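Local coordinates for capsid protein (Turnip yellow mosaic virus, PDB 2FZ2) that self-assembles in 180 copies into a T=3 icosahedral capsid that encloses the single-stranded RNA genome of the virus, at residues A17-T22 and M136-V141; F35-L40 and I56-T61; V93-A98 and L128-P133; P97-V102 and Q146-P151. All blocks are in the same frame, centred on the assembly; numbering follows the deposited sequence.

Interaction 1: A17-T22 and M136-V141; sequences ATVLPT and MMQPRV. Unlike the reference sequence in segment 136-141: Gln-138 (reference Asn).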
loop_
_atom_site.group_PDB
_atom_site.type_symbol
_atom_site.label_atom_id
_atom_site.label_comp_id
_atom_site.label_asym_id
_atom_site.label_seq_id
_atom_site.Cartn_x
_atom_site.Cartn_y
_atom_site.Cartn_z
ATOM N N ALA D 17 -114.133 8.621 12.340
ATOM C CA ALA D 17 -115.078 8.925 11.287
ATOM C C ALA D 17 -114.288 8.857 9.992
ATOM O O ALA D 17 -113.062 9.016 10.000
ATOM C CB ALA D 17 -115.638 10.312 11.479
ATOM N N THR D 18 -114.975 8.589 8.887
ATOM C CA THR D 18 -114.305 8.542 7.594
ATOM C C THR D 18 -114.641 9.907 7.029
ATOM O O THR D 18 -115.797 10.308 7.043
ATOM C CB THR D 18 -114.864 7.417 6.661
ATOM O OG1 THR D 18 -116.256 7.221 6.938
ATOM C CG2 THR D 18 -114.089 6.067 6.870
ATOM N N VAL D 19 -113.620 10.639 6.593
ATOM C CA VAL D 19 -113.813 11.976 6.033
ATOM C C VAL D 19 -113.263 12.036 4.631
ATOM O O VAL D 19 -112.245 11.405 4.314
ATOM C CB VAL D 19 -113.067 13.045 6.815
ATOM C CG1 VAL D 19 -113.825 13.390 8.062
ATOM C CG2 VAL D 19 -111.652 12.561 7.124
ATOM N N LEU D 20 -113.928 12.832 3.807
ATOM C CA LEU D 20 -113.541 13.001 2.422
ATOM C C LEU D 20 -112.256 13.781 2.214
ATOM O O LEU D 20 -112.176 14.965 2.549
ATOM C CB LEU D 20 -114.653 13.712 1.673
ATOM C CG LEU D 20 -115.395 12.903 0.622
ATOM C CD1 LEU D 20 -115.091 11.431 0.794
ATOM C CD2 LEU D 20 -116.884 13.175 0.755
ATOM N N PRO D 21 -111.223 13.125 1.669
ATOM C CA PRO D 21 -109.998 13.881 1.458
ATOM C C PRO D 21 -110.287 14.793 0.277
ATOM O O PRO D 21 -111.170 14.527 -0.536
ATOM C CB PRO D 21 -108.971 12.811 1.121
ATOM C CG PRO D 21 -109.773 11.747 0.470
ATOM C CD PRO D 21 -111.084 11.729 1.227
ATOM N N THR D 22 -109.534 15.874 0.196
ATOM C CA THR D 22 -109.682 16.870 -0.857
ATOM C C THR D 22 -109.146 16.331 -2.191
ATOM O O THR D 22 -108.341 15.397 -2.191
ATOM C CB THR D 22 -108.892 18.119 -0.425
ATOM O OG1 THR D 22 -107.557 17.716 -0.062
ATOM C CG2 THR D 22 -109.564 18.792 0.825
ATOM N N MET D 136 -113.302 11.844 18.749
ATOM C CA MET D 136 -114.189 10.733 18.481
ATOM C C MET D 136 -115.532 11.166 17.903
ATOM O O MET D 136 -116.593 10.622 18.235
ATOM C CB MET D 136 -114.379 9.923 19.762
ATOM C CG MET D 136 -115.329 10.518 20.801
ATOM S SD MET D 136 -115.093 9.719 22.430
ATOM C CE MET D 136 -113.350 10.017 22.625
ATOM N N MET D 137 -115.474 12.156 17.030
ATOM C CA MET D 137 -116.667 12.660 16.375
ATOM C C MET D 137 -116.300 12.995 14.957
ATOM O O MET D 137 -115.177 12.737 14.500
ATOM C CB MET D 137 -117.173 13.931 17.032
ATOM C CG MET D 137 -117.619 13.758 18.433
ATOM S SD MET D 137 -119.372 13.717 18.476
ATOM C CE MET D 137 -119.626 12.716 19.972
ATOM N N GLN D 138 -117.260 13.596 14.273
ATOM C CA GLN D 138 -117.093 13.998 12.894
ATOM C C GLN D 138 -116.965 15.505 12.861
ATOM O O GLN D 138 -117.968 16.213 12.814
ATOM C CB GLN D 138 -118.311 13.581 12.096
ATOM C CG GLN D 138 -117.969 12.773 10.901
ATOM C CD GLN D 138 -117.120 13.545 9.936
ATOM O OE1 GLN D 138 -117.048 13.196 8.756
ATOM N NE2 GLN D 138 -116.463 14.605 10.421
ATOM N N PRO D 139 -115.726 16.014 12.875
ATOM C CA PRO D 139 -115.418 17.454 12.859
ATOM C C PRO D 139 -115.999 18.292 11.729
ATOM O O PRO D 139 -116.311 19.466 11.926
ATOM C CB PRO D 139 -113.890 17.510 12.859
ATOM C CG PRO D 139 -113.441 16.123 12.481
ATOM C CD PRO D 139 -114.513 15.179 12.918
ATOM N N ARG D 140 -116.147 17.700 10.548
ATOM C CA ARG D 140 -116.653 18.435 9.396
ATOM C C ARG D 140 -118.140 18.804 9.520
ATOM O O ARG D 140 -118.982 17.956 9.796
ATOM C CB ARG D 140 -116.338 17.633 8.117
ATOM C CG ARG D 140 -114.818 17.305 7.979
ATOM C CD ARG D 140 -114.380 16.817 6.590
ATOM N NE ARG D 140 -113.575 17.802 5.867
ATOM C CZ ARG D 140 -112.441 17.526 5.227
ATOM N NH1 ARG D 140 -111.984 16.277 5.233
ATOM N NH2 ARG D 140 -111.779 18.490 4.563
ATOM N N VAL D 141 -118.447 20.088 9.335
ATOM C CA VAL D 141 -119.819 20.595 9.442
ATOM C C VAL D 141 -120.372 21.214 8.147
ATOM O O VAL D 141 -121.528 21.659 8.089
ATOM C CB VAL D 141 -119.914 21.625 10.552
ATOM C CG1 VAL D 141 -119.281 21.074 11.802
ATOM C CG2 VAL D 141 -119.203 22.883 10.132
#
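Arg-140 reaches Val-19 because its CG stands anti to the carbonyl carbon (chi1 -55°) and the chain then bends at chi3 (109°), where NE is set. Val-19 CG1, also anti to its carbonyl carbon (chi1 -79°), touches two side chains of 136-141: it lies 3.8 Å from Arg-140 CD and also packs on the end of Gln-138. The Val-19 and Arg-140 side chains cross at about a right angle, and Val-19 CB meets the guanidinium at its edge, 3.8 Å from NH1. Further back, Ala-17 CB packs against the aliphatic part of Gln-138, 3.4 Å from CG. Leu-20 O comes within 3.0 Å of Arg-140 NH1, but the angle is too poor for a hydrogen bond. Asp-143 of the same chain forms a long, weak ion pair with Arg-140 NE, while the hydroxyl of Thr-18 bonds Asp-143 of a neighbouring subunit. The extended 17-22 is thus held to 136-141 mainly by nonpolar contact, through methyls and the carbon parts of polar chains. The nearest atom of the contact is about 5 Å from bound RNA, so the positive charge of Arg-140 could add to the local potential on this side.

Interaction 2: F35-L40 and I56-T61; sequences FQSEVL and IDSVST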
loop_
_atom_site.group_PDB
_atom_site.type_symbol
_atom_site.label_atom_id
_atom_site.label_comp_id
_atom_site.label_asym_id
_atom_site.label_seq_id
_atom_site.Cartn_x
_atom_site.Cartn_y
_atom_site.Cartn_z
ATOM N N PHE D 35 -117.076 31.414 18.066
ATOM C CA PHE D 35 -118.459 31.779 18.363
ATOM C C PHE D 35 -118.950 31.278 19.711
ATOM O O PHE D 35 -118.292 30.492 20.393
ATOM C CB PHE D 35 -119.360 31.144 17.336
ATOM C CG PHE D 35 -119.295 29.652 17.373
ATOM C CD1 PHE D 35 -120.269 28.912 18.036
ATOM C CD2 PHE D 35 -118.213 28.981 16.807
ATOM C CE1 PHE D 35 -120.163 27.523 18.138
ATOM C CE2 PHE D 35 -118.101 27.597 16.903
ATOM C CZ PHE D 35 -119.078 26.868 17.571
ATOM N N GLN D 36 -120.142 31.736 20.065
ATOM C CA GLN D 36 -120.810 31.297 21.271
ATOM C C GLN D 36 -122.269 31.301 20.866
ATOM O O GLN D 36 -122.776 32.300 20.328
ATOM C CB GLN D 36 -120.582 32.253 22.433
ATOM C CG GLN D 36 -121.315 31.825 23.699
ATOM C CD GLN D 36 -120.569 32.186 24.974
ATOM O OE1 GLN D 36 -121.149 32.736 25.910
ATOM N NE2 GLN D 36 -119.274 31.873 25.018
ATOM N N SER D 37 -122.935 30.171 21.072
ATOM C CA SER D 37 -124.340 30.071 20.721
ATOM C C SER D 37 -125.143 29.747 21.954
ATOM O O SER D 37 -124.779 28.869 22.733
ATOM C CB SER D 37 -124.574 28.992 19.661
ATOM O OG SER D 37 -125.834 29.169 19.021
ATOM N N GLU D 38 -126.232 30.486 22.135
ATOM C CA GLU D 38 -127.102 30.268 23.269
ATOM C C GLU D 38 -127.767 28.940 23.005
ATOM O O GLU D 38 -128.241 28.686 21.893
ATOM C CB GLU D 38 -128.146 31.375 23.352
ATOM C CG GLU D 38 -127.721 32.519 24.252
ATOM C CD GLU D 38 -128.557 33.761 24.053
ATOM O OE1 GLU D 38 -128.042 34.872 24.324
ATOM O OE2 GLU D 38 -129.729 33.624 23.624
ATOM N N VAL D 39 -127.776 28.082 24.017
ATOM C CA VAL D 39 -128.376 26.761 23.893
ATOM C C VAL D 39 -129.641 26.634 24.713
ATOM O O VAL D 39 -130.623 26.060 24.256
ATOM C CB VAL D 39 -127.434 25.662 24.374
ATOM C CG1 VAL D 39 -128.090 24.321 24.168
ATOM C CG2 VAL D 39 -126.094 25.741 23.638
ATOM N N LEU D 40 -129.618 27.164 25.932
ATOM C CA LEU D 40 -130.789 27.067 26.779
ATOM C C LEU D 40 -130.734 27.828 28.103
ATOM O O LEU D 40 -129.710 27.829 28.788
ATOM C CB LEU D 40 -131.048 25.599 27.057
ATOM C CG LEU D 40 -132.296 25.318 27.863
ATOM C CD1 LEU D 40 -133.462 26.217 27.390
ATOM C CD2 LEU D 40 -132.607 23.852 27.712
ATOM N N ILE D 56 -126.618 24.983 13.959
ATOM C CA ILE D 56 -127.115 26.172 14.632
ATOM C C ILE D 56 -126.743 27.445 13.912
ATOM O O ILE D 56 -125.711 27.520 13.247
ATOM C CB ILE D 56 -126.636 26.269 16.072
ATOM C CG1 ILE D 56 -125.301 25.555 16.217
ATOM C CG2 ILE D 56 -127.723 25.728 17.012
ATOM C CD1 ILE D 56 -124.192 26.493 16.465
ATOM N N ASP D 57 -127.596 28.451 14.072
ATOM C CA ASP D 57 -127.404 29.732 13.421
ATOM C C ASP D 57 -125.970 30.219 13.365
ATOM O O ASP D 57 -125.450 30.507 12.287
ATOM C CB ASP D 57 -128.277 30.797 14.075
ATOM C CG ASP D 57 -128.888 31.755 13.051
ATOM O OD1 ASP D 57 -128.133 32.273 12.192
ATOM O OD2 ASP D 57 -130.121 31.987 13.100
ATOM N N SER D 58 -125.318 30.313 14.514
ATOM C CA SER D 58 -123.944 30.796 14.517
ATOM C C SER D 58 -123.072 30.087 13.497
ATOM O O SER D 58 -122.259 30.715 12.836
ATOM C CB SER D 58 -123.330 30.665 15.904
ATOM O OG SER D 58 -124.266 31.096 16.876
ATOM N N VAL D 59 -123.237 28.781 13.355
ATOM C CA VAL D 59 -122.424 28.058 12.388
ATOM C C VAL D 59 -122.938 28.339 10.992
ATOM O O VAL D 59 -122.217 28.812 10.114
ATOM C CB VAL D 59 -122.504 26.560 12.612
ATOM C CG1 VAL D 59 -121.759 25.848 11.521
ATOM C CG2 VAL D 59 -121.939 26.210 13.956
ATOM N N SER D 60 -124.212 28.036 10.803
ATOM C CA SER D 60 -124.852 28.227 9.525
ATOM C C SER D 60 -124.419 29.537 8.863
ATOM O O SER D 60 -124.052 29.542 7.683
ATOM C CB SER D 60 -126.383 28.170 9.708
ATOM O OG SER D 60 -127.011 29.399 9.372
ATOM N N THR D 61 -124.412 30.631 9.628
ATOM C CA THR D 61 -124.074 31.937 9.070
ATOM C C THR D 61 -122.611 32.204 8.793
ATOM O O THR D 61 -122.277 32.808 7.774
ATOM C CB THR D 61 -124.609 33.082 9.942
ATOM O OG1 THR D 61 -123.904 33.091 11.175
ATOM C CG2 THR D 61 -126.116 32.923 10.195
#
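Ser-37 and Ser-58 meet hydroxyl to hydroxyl where strand 35-40 passes the first turn of helix 57-61. Their OG atoms stand 3.3 Å apart in a weak hydrogen bond that either could donate. Ser-37 OG lies anti to its backbone N (chi1 -162°), which turns it to the helix, and Ile-56 CD1 packs 4.0 Å from this OG. Phe-35 adds to the patch: its CD1 is 4.1 Å from Ser-58 CB, and CE1 is 4.5 Å from Ile-56 CD1, both approaching the ring obliquely. This buried patch is the close part. Away from it the contact thins: the Asp-57 carboxylate turns from the strand, and Glu-38, partly exposed, bonds Thr-108 of a neighbouring subunit. Ser-58 OG has its stronger partner in Ser-188 of another neighbouring subunit, whose C-terminal tail also packs on Phe-35 and Ser-37. Ile-56 sits at the N-cap position of the helix, and the two axes approach to 8.7 Å at 140°. The strand is hydrogen-bonded through its backbone to strand 169-182, with a classic beta bulge where Val-39 and Leu-40 face Ile-171. A short helix connecting strand 47-52 of one sheet to 66-80 of the other belongs here to the viral jelly-roll fold.

Interaction 3: V93-A98 and L128-P133; sequences VCWVPA and LIVKCP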
loop_
_atom_site.group_PDB
_atom_site.type_symbol
_atom_site.label_atom_id
_atom_site.label_comp_id
_atom_site.label_asym_id
_atom_site.label_seq_id
_atom_site.Cartn_x
_atom_site.Cartn_y
_atom_site.Cartn_z
ATOM N N VAL D 93 -125.537 16.174 30.702
ATOM C CA VAL D 93 -124.828 16.528 29.492
ATOM C C VAL D 93 -124.139 15.381 28.806
ATOM O O VAL D 93 -123.519 14.529 29.446
ATOM C CB VAL D 93 -123.757 17.568 29.786
ATOM C CG1 VAL D 93 -122.950 17.866 28.541
ATOM C CG2 VAL D 93 -124.394 18.799 30.319
ATOM N N CYS D 94 -124.225 15.388 27.484
ATOM C CA CYS D 94 -123.578 14.359 26.721
ATOM C C CYS D 94 -123.323 14.690 25.269
ATOM O O CYS D 94 -124.215 15.120 24.533
ATOM C CB CYS D 94 -124.366 13.070 26.810
ATOM S SG CYS D 94 -123.290 11.679 26.503
ATOM N N TRP D 95 -122.075 14.491 24.873
ATOM C CA TRP D 95 -121.668 14.737 23.508
ATOM C C TRP D 95 -121.857 13.405 22.806
ATOM O O TRP D 95 -121.466 12.359 23.321
ATOM C CB TRP D 95 -120.202 15.164 23.463
ATOM C CG TRP D 95 -119.964 16.591 23.855
ATOM C CD1 TRP D 95 -119.229 17.040 24.912
ATOM C CD2 TRP D 95 -120.433 17.751 23.174
ATOM N NE1 TRP D 95 -119.211 18.414 24.932
ATOM C CE2 TRP D 95 -119.943 18.875 23.874
ATOM C CE3 TRP D 95 -121.220 17.949 22.039
ATOM C CZ2 TRP D 95 -120.216 20.176 23.475
ATOM C CZ3 TRP D 95 -121.490 19.241 21.642
ATOM C CH2 TRP D 95 -120.989 20.342 22.359
ATOM N N VAL D 96 -122.441 13.445 21.620
ATOM C CA VAL D 96 -122.712 12.224 20.894
ATOM C C VAL D 96 -122.821 12.486 19.381
ATOM O O VAL D 96 -123.233 13.562 18.956
ATOM C CB VAL D 96 -124.016 11.619 21.459
ATOM C CG1 VAL D 96 -125.190 11.997 20.599
ATOM C CG2 VAL D 96 -123.892 10.142 21.575
ATOM N N PRO D 97 -122.425 11.512 18.548
ATOM C CA PRO D 97 -122.526 11.745 17.103
ATOM C C PRO D 97 -123.957 11.794 16.604
ATOM O O PRO D 97 -124.792 11.002 17.018
ATOM C CB PRO D 97 -121.745 10.589 16.484
ATOM C CG PRO D 97 -121.702 9.534 17.538
ATOM C CD PRO D 97 -121.841 10.202 18.871
ATOM N N ALA D 98 -124.224 12.737 15.715
ATOM C CA ALA D 98 -125.545 12.927 15.144
ATOM C C ALA D 98 -126.335 11.632 14.958
ATOM O O ALA D 98 -127.550 11.575 15.227
ATOM C CB ALA D 98 -125.408 13.631 13.808
ATOM N N LEU D 128 -119.321 25.524 34.484
ATOM C CA LEU D 128 -118.878 24.198 34.037
ATOM C C LEU D 128 -118.567 24.011 32.570
ATOM O O LEU D 128 -119.258 24.542 31.694
ATOM C CB LEU D 128 -119.929 23.173 34.397
ATOM C CG LEU D 128 -119.449 21.962 35.167
ATOM C CD1 LEU D 128 -118.011 22.137 35.601
ATOM C CD2 LEU D 128 -120.352 21.801 36.363
ATOM N N ILE D 129 -117.561 23.197 32.290
ATOM C CA ILE D 129 -117.192 22.981 30.909
ATOM C C ILE D 129 -116.948 21.554 30.446
ATOM O O ILE D 129 -116.125 20.815 31.008
ATOM C CB ILE D 129 -115.937 23.772 30.562
ATOM C CG1 ILE D 129 -116.057 25.199 31.073
ATOM C CG2 ILE D 129 -115.729 23.746 29.067
ATOM C CD1 ILE D 129 -116.541 26.181 30.032
ATOM N N VAL D 130 -117.646 21.169 29.389
ATOM C CA VAL D 130 -117.434 19.850 28.845
ATOM C C VAL D 130 -116.935 20.001 27.428
ATOM O O VAL D 130 -117.700 20.326 26.513
ATOM C CB VAL D 130 -118.712 19.022 28.853
ATOM C CG1 VAL D 130 -118.385 17.561 28.605
ATOM C CG2 VAL D 130 -119.381 19.155 30.174
ATOM N N LYS D 131 -115.633 19.806 27.257
ATOM C CA LYS D 131 -115.071 19.917 25.928
ATOM C C LYS D 131 -115.704 18.770 25.165
ATOM O O LYS D 131 -115.938 17.690 25.725
ATOM C CB LYS D 131 -113.526 19.763 25.932
ATOM C CG LYS D 131 -112.728 21.037 26.355
ATOM C CD LYS D 131 -111.418 21.335 25.537
ATOM C CE LYS D 131 -110.814 22.748 25.889
ATOM N NZ LYS D 131 -109.398 23.044 25.430
ATOM N N CYS D 132 -116.037 19.019 23.908
ATOM C CA CYS D 132 -116.572 17.963 23.084
ATOM C C CYS D 132 -115.320 17.295 22.539
ATOM O O CYS D 132 -114.353 17.966 22.171
ATOM C CB CYS D 132 -117.390 18.504 21.920
ATOM S SG CYS D 132 -117.776 17.187 20.742
ATOM N N PRO D 133 -115.302 15.963 22.514
ATOM C CA PRO D 133 -114.164 15.188 22.014
ATOM C C PRO D 133 -114.259 14.913 20.516
ATOM O O PRO D 133 -114.576 13.798 20.098
ATOM C CB PRO D 133 -114.232 13.903 22.823
ATOM C CG PRO D 133 -115.603 13.914 23.490
ATOM C CD PRO D 133 -116.367 15.092 23.013
#
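Strand 93-97 and strand 128-131 run nearly parallel, 16° apart with axes 8.6 Å from each other at closest approach, and face one another from the two sheets of the jelly-roll sandwich. The gap between them is filled by side chains. Val-93 and Val-130 point inward and slide past each other in opposite directions, CG1 of the first lying 4.1 Å from CG2 of the second. Trp-95 CG is anti to its carbonyl carbon (chi1 -78°), and the indole lies against the chain where strand 128-131 runs out into Cys-132 and Pro-133. Cys-132 covers one ring face: CB makes a CH-pi contact with the five-membered ring, 3.3 Å from its centroid, and SG adds a sulfur-aromatic contact at 4.0 Å over the same ring. Val-130 CG1 packs 3.8 Å from Trp-95 CD1, and Pro-133 CD touches Trp-95 CB. Leu-74, Val-76 and Leu-153 of the same chain add further packing around the indole. The indole N-H is satisfied as well: Trp-95 NE1 gives a nearly straight hydrogen bond (165°) to Val-130 O at 2.9 Å, the oxygen lying almost in the indole plane while the nitrogen sits above the carbonyl plane.

Interaction 4: P97-V102 and Q146-P151; sequences PAQSPV and QYLDSP. Unlike the reference sequence in segment 97-102: Gln-99 (reference Asn).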
loop_
_atom_site.group_PDB
_atom_site.type_symbol
_atom_site.label_atom_id
_atom_site.label_comp_id
_atom_site.label_asym_id
_atom_site.label_seq_id
_atom_site.Cartn_x
_atom_site.Cartn_y
_atom_site.Cartn_z
ATOM N N PRO D 97 -122.425 11.512 18.548
ATOM C CA PRO D 97 -122.526 11.745 17.103
ATOM C C PRO D 97 -123.957 11.794 16.604
ATOM O O PRO D 97 -124.792 11.002 17.018
ATOM C CB PRO D 97 -121.745 10.589 16.484
ATOM C CG PRO D 97 -121.702 9.534 17.538
ATOM C CD PRO D 97 -121.841 10.202 18.871
ATOM N N ALA D 98 -124.224 12.737 15.715
ATOM C CA ALA D 98 -125.545 12.927 15.144
ATOM C C ALA D 98 -126.335 11.632 14.958
ATOM O O ALA D 98 -127.550 11.575 15.227
ATOM C CB ALA D 98 -125.408 13.631 13.808
ATOM N N GLN D 99 -125.630 10.603 14.489
ATOM C CA GLN D 99 -126.219 9.302 14.211
ATOM C C GLN D 99 -126.649 8.487 15.412
ATOM O O GLN D 99 -127.319 7.470 15.257
ATOM C CB GLN D 99 -125.254 8.482 13.406
ATOM C CG GLN D 99 -123.847 8.668 13.833
ATOM C CD GLN D 99 -122.898 7.964 12.889
ATOM O OE1 GLN D 99 -121.672 7.977 13.077
ATOM N NE2 GLN D 99 -123.460 7.332 11.856
ATOM N N SER D 100 -126.245 8.900 16.606
ATOM C CA SER D 100 -126.659 8.173 17.793
ATOM C C SER D 100 -128.083 8.578 18.118
ATOM O O SER D 100 -128.388 9.754 18.316
ATOM C CB SER D 100 -125.763 8.479 18.968
ATOM O OG SER D 100 -126.009 7.510 19.963
ATOM N N PRO D 101 -128.970 7.591 18.217
ATOM C CA PRO D 101 -130.391 7.791 18.501
ATOM C C PRO D 101 -130.727 8.027 19.952
ATOM O O PRO D 101 -131.896 7.918 20.333
ATOM C CB PRO D 101 -131.014 6.507 18.015
ATOM C CG PRO D 101 -129.960 5.483 18.388
ATOM C CD PRO D 101 -128.637 6.159 18.129
ATOM N N VAL D 102 -129.732 8.331 20.775
ATOM C CA VAL D 102 -130.046 8.547 22.175
ATOM C C VAL D 102 -130.756 9.841 22.415
ATOM O O VAL D 102 -130.581 10.829 21.686
ATOM C CB VAL D 102 -128.834 8.534 23.064
ATOM C CG1 VAL D 102 -129.019 7.469 24.119
ATOM C CG2 VAL D 102 -127.601 8.283 22.254
ATOM N N GLN D 146 -122.905 15.749 3.017
ATOM C CA GLN D 146 -123.336 15.877 4.411
ATOM C C GLN D 146 -122.976 14.602 5.141
ATOM O O GLN D 146 -123.202 13.507 4.623
ATOM C CB GLN D 146 -124.843 16.098 4.528
ATOM C CG GLN D 146 -125.585 16.159 3.214
ATOM C CD GLN D 146 -126.949 16.807 3.368
ATOM O OE1 GLN D 146 -127.176 17.586 4.299
ATOM N NE2 GLN D 146 -127.870 16.487 2.458
ATOM N N TYR D 147 -122.406 14.746 6.335
ATOM C CA TYR D 147 -122.018 13.597 7.141
ATOM C C TYR D 147 -123.093 13.383 8.185
ATOM O O TYR D 147 -123.917 14.276 8.418
ATOM C CB TYR D 147 -120.694 13.862 7.833
ATOM C CG TYR D 147 -119.548 14.103 6.890
ATOM C CD1 TYR D 147 -119.238 15.387 6.455
ATOM C CD2 TYR D 147 -118.741 13.049 6.462
ATOM C CE1 TYR D 147 -118.133 15.621 5.614
ATOM C CE2 TYR D 147 -117.637 13.267 5.624
ATOM C CZ TYR D 147 -117.338 14.554 5.208
ATOM O OH TYR D 147 -116.224 14.773 4.424
ATOM N N LEU D 148 -123.092 12.220 8.827
ATOM C CA LEU D 148 -124.120 11.955 9.828
ATOM C C LEU D 148 -123.599 11.694 11.230
ATOM O O LEU D 148 -124.358 11.248 12.100
ATOM C CB LEU D 148 -125.010 10.797 9.374
ATOM C CG LEU D 148 -124.587 10.233 8.016
ATOM C CD1 LEU D 148 -123.622 9.105 8.237
ATOM C CD2 LEU D 148 -125.781 9.736 7.243
ATOM N N ASP D 149 -122.314 11.958 11.450
ATOM C CA ASP D 149 -121.728 11.779 12.769
ATOM C C ASP D 149 -121.147 13.065 13.308
ATOM O O ASP D 149 -120.252 13.025 14.152
ATOM C CB ASP D 149 -120.629 10.703 12.799
ATOM C CG ASP D 149 -119.944 10.499 11.465
ATOM O OD1 ASP D 149 -119.045 9.628 11.402
ATOM O OD2 ASP D 149 -120.296 11.191 10.487
ATOM N N SER D 150 -121.629 14.203 12.812
ATOM C CA SER D 150 -121.159 15.500 13.304
ATOM C C SER D 150 -121.611 15.557 14.760
ATOM O O SER D 150 -122.477 14.786 15.187
ATOM C CB SER D 150 -121.810 16.645 12.530
ATOM O OG SER D 150 -122.862 16.134 11.727
ATOM N N PRO D 151 -121.039 16.470 15.542
ATOM C CA PRO D 151 -121.407 16.590 16.952
ATOM C C PRO D 151 -122.850 16.966 17.188
ATOM O O PRO D 151 -123.416 17.811 16.472
ATOM C CB PRO D 151 -120.450 17.641 17.480
ATOM C CG PRO D 151 -119.334 17.668 16.468
ATOM C CD PRO D 151 -119.997 17.425 15.166
#
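Ser-150 O takes a hydrogen bond from Ala-98 N at 2.7 Å, nearly along the C=O axis, and is approached more weakly by Pro-97 CA in a CA-H...O contact of 3.6 Å. This bonded oxygen lies beside a short bridge in which Pro-97 and Pro-151 form an antiparallel, non-hydrogen-bonded pair whose side chains diverge. Beyond it segment 97-102 folds into a type I beta turn from Pro-97 to Ser-100, closed by the hydrogen bond from Ser-100 N to Pro-97 O. The turn brings Ala-98 and Gln-99 up against Leu-148 O, with Gln-99 N at 2.8 Å from it and the Ala-98 methyl close by. Gln-99 CG sits between its own backbone N and carbonyl carbon (chi1 39°), and from there the chain runs extended alongside Asp-149, both side chains pointing the same way with amide and carboxylate planes 61° apart. Leu-148 crosses Gln-99 at about a right angle, its CD1 4.0 Å from Gln-99 NE2. Pro-97 CB completes the packing, 3.9 Å from Asp-149 CB. The carboxylate is engaged by a neighbouring subunit: Asp-149 OD1 is hydrogen-bonded to Ser-144 of that subunit and forms a salt bridge with its Arg-67. That pairing would favour the ionised acid. Within the chain a backbone bond fastens the two loops, while the buried charge of Asp-149 is met across the subunit interface.

How the interactions relate
Interaction 3 is the hydrophobic heart, an aromatic and aliphatic filling between the two sheets. Interaction 2 is also buried, but it lies where a short helix meets the edge of one sheet, and hydroxyls bonded to a neighbouring subunit mix with apolar packing. Interactions 1 and 4 are partly buried loop contacts, joined by a probable hydrogen bond from Leu-20 N to Tyr-147 OH and by packing of Gln-138 on Tyr-147 and Asp-149; both touch the same neighbouring subunit. Interactions 3 and 4 share Pro-97 and Ala-98, so strand 89-97 passes from core packing into a backbone-bonded turn. Met-137 of interaction 1 packs on Val-96 and Cys-132 of interaction 3.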